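Holo-[acyl-carrier-protein] synthase (Neisseria meningitidis FAM18, PDB 5SUV) belongs to the 4'-phosphopantetheinyl transferase superfamily and binds coenzyme A in a trimeric assembly. Local coordinates at residues Q25-A28 against G29-T33. Numbering follows the deposited sequence.
Sequences QAFA and GRILT
Phe27 and Ile31 meet one turn apart on the short helix 25-31, where CG1 of Ile31 lies over one face of the Phe27 ring in a CH-pi contact. Ile31 CG1 is displaced toward the rim of the ring, and its closest ring atom is Phe27 CE1, 3.5 Å away. Two torsions produce this: the ring swings forward along the helix because Phe27 CG is anti to the backbone N (chi1 177°), while Ile31 turns CG1 back beside its own N (chi1 -56°). The Phe27 ring also packs on Ile16, Leu19 and Asn20 of helix 13-23. On a neighbouring flank, Leu32 CD1 reaches Ala28 CB at 4.1 Å, and both side chains rest on Leu50 and Phe40.

Beneath these pairs, Phe27 O accepts two backbone bonds, from Ile31 N at 3.0 Å and from Arg30 N at 2.8 Å. Leu32 N closes the last turn with a 3.0 Å bond to Ala28 O. Arg30, bent at chi3 (-69°), folds back so that Ala26 O lies oblique to the guanidinium, 3.5 Å from Arg30 NH1.

With Gln25, Ala26 and Arg30 exposed to solvent, the helix is amphipathic: its apolar flank is wedged against helices 13-23 and 46-63. Ile31 touches coenzyme A and packs on Phe74 of the same pocket, so the ring contact may limit how Ile31 can turn there, consistent with Phe27 as a second-shell residue.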
ATOM      1  N   GLN A  25      -7.261 -27.785   9.286  1.00 74.60           N
ATOM      2  CA  GLN A  25      -5.948 -27.687   8.660  1.00 76.49           C
ATOM      3  C   GLN A  25      -6.021 -27.672   7.137  1.00 72.47           C
ATOM      4  O   GLN A  25      -5.010 -27.379   6.491  1.00 69.01           O
ATOM      5  CB  GLN A  25      -5.057 -28.839   9.136  1.00 76.51           C
ATOM      6  CG  GLN A  25      -3.578 -28.668   8.795  1.00 81.74           C
ATOM      7  CD  GLN A  25      -3.209 -29.272   7.454  1.00 90.65           C
ATOM      8  OE1 GLN A  25      -3.562 -30.416   7.157  1.00103.48           O
ATOM      9  NE2 GLN A  25      -2.500 -28.503   6.629  1.00 86.10           N
ATOM     10  N   ALA A  26      -7.187 -27.960   6.550  1.00 67.62           N
ATOM     11  CA  ALA A  26      -7.314 -27.935   5.095  1.00 69.39           C
ATOM     12  C   ALA A  26      -7.158 -26.528   4.529  1.00 71.40           C
ATOM     13  O   ALA A  26      -6.803 -26.365   3.353  1.00 51.75           O
ATOM     14  CB  ALA A  26      -8.663 -28.513   4.679  1.00 65.10           C
ATOM     15  N   PHE A  27      -7.439 -25.499   5.327  1.00 80.15           N
ATOM     16  CA  PHE A  27      -7.196 -24.142   4.857  1.00 68.57           C
ATOM     17  C   PHE A  27      -5.709 -23.927   4.611  1.00 60.02           C
ATOM     18  O   PHE A  27      -5.294 -23.573   3.504  1.00 49.27           O
ATOM     19  CB  PHE A  27      -7.742 -23.123   5.856  1.00 46.93           C
ATOM     20  CG  PHE A  27      -7.463 -21.700   5.477  1.00 46.42           C
ATOM     21  CD1 PHE A  27      -7.983 -21.162   4.315  1.00 43.60           C
ATOM     22  CD2 PHE A  27      -6.686 -20.898   6.289  1.00 48.05           C
ATOM     23  CE1 PHE A  27      -7.726 -19.854   3.968  1.00 44.42           C
ATOM     24  CE2 PHE A  27      -6.430 -19.587   5.949  1.00 39.69           C
ATOM     25  CZ  PHE A  27      -6.949 -19.063   4.793  1.00 41.17           C
ATOM     26  N   ALA A  28      -4.882 -24.164   5.631  1.00 42.90           N
ATOM     27  CA  ALA A  28      -3.443 -24.012   5.452  1.00 49.94           C
ATOM     28  C   ALA A  28      -2.940 -24.899   4.321  1.00 47.95           C
ATOM     29  O   ALA A  28      -2.034 -24.515   3.572  1.00 45.08           O
ATOM     30  CB  ALA A  28      -2.713 -24.339   6.750  1.00 45.07           C
ATOM     31  N   GLY A  29      -3.519 -26.092   4.179  1.00 49.82           N
ATOM     32  CA  GLY A  29      -3.122 -26.974   3.098  1.00 46.91           C
ATOM     33  C   GLY A  29      -3.494 -26.445   1.734  1.00 50.81           C
ATOM     34  O   GLY A  29      -2.885 -26.842   0.734  1.00 56.55           O
ATOM     35  N   ARG A  30      -4.470 -25.546   1.671  1.00 44.09           N
ATOM     36  CA  ARG A  30      -4.888 -24.976   0.407  1.00 46.18           C
ATOM     37  C   ARG A  30      -4.072 -23.740   0.044  1.00 44.24           C
ATOM     38  O   ARG A  30      -3.830 -23.496  -1.146  1.00 40.36           O
ATOM     39  CB  ARG A  30      -6.389 -24.657   0.472  1.00 62.76           C
ATOM     40  CG  ARG A  30      -7.015 -24.197  -0.838  1.00 71.39           C
ATOM     41  CD  ARG A  30      -8.544 -24.208  -0.785  1.00 87.38           C
ATOM     42  NE  ARG A  30      -9.087 -25.569  -0.722  1.00109.09           N
ATOM     43  CZ  ARG A  30      -9.618 -26.141   0.361  1.00110.04           C
ATOM     44  NH1 ARG A  30      -9.703 -25.482   1.512  1.00119.65           N
ATOM     45  NH2 ARG A  30     -10.074 -27.386   0.291  1.00 97.68           N
ATOM     46  N   ILE A  31      -3.601 -22.984   1.046  1.00 39.82           N
ATOM     47  CA  ILE A  31      -2.994 -21.673   0.831  1.00 44.23           C
ATOM     48  C   ILE A  31      -1.476 -21.747   0.771  1.00 34.20           C
ATOM     49  O   ILE A  31      -0.839 -20.978   0.045  1.00 35.90           O
ATOM     50  CB  ILE A  31      -3.420 -20.698   1.945  1.00 41.69           C
ATOM     51  CG1 ILE A  31      -4.939 -20.612   2.015  1.00 40.21           C
ATOM     52  CG2 ILE A  31      -2.807 -19.327   1.715  1.00 48.75           C
ATOM     53  CD1 ILE A  31      -5.605 -20.286   0.738  1.00 35.69           C
ATOM     54  N   LEU A  32      -0.883 -22.658   1.530  1.00 36.23           N
ATOM     55  CA  LEU A  32       0.568 -22.726   1.629  1.00 36.98           C
ATOM     56  C   LEU A  32       1.135 -23.637   0.546  1.00 37.01           C
ATOM     57  O   LEU A  32       0.495 -24.611   0.140  1.00 37.43           O
ATOM     58  CB  LEU A  32       0.999 -23.255   2.988  1.00 39.53           C
ATOM     59  CG  LEU A  32       0.489 -22.467   4.191  1.00 39.97           C
ATOM     60  CD1 LEU A  32       1.001 -23.110   5.454  1.00 42.78           C
ATOM     61  CD2 LEU A  32       0.917 -20.993   4.089  1.00 38.33           C
ATOM     62  N   THR A  33       2.349 -23.316   0.096  1.00 40.57           N
ATOM     63  CA  THR A  33       3.057 -24.215  -0.811  1.00 46.45           C
ATOM     64  C   THR A  33       3.553 -25.433  -0.042  1.00 46.96           C
ATOM     65  O   THR A  33       3.708 -25.385   1.180  1.00 42.10           O
ATOM     66  CB  THR A  33       4.254 -23.528  -1.476  1.00 36.38           C
ATOM     67  OG1 THR A  33       5.309 -23.343  -0.521  1.00 40.16           O
ATOM     68  CG2 THR A  33       3.880 -22.186  -2.060  1.00 34.55           C
TER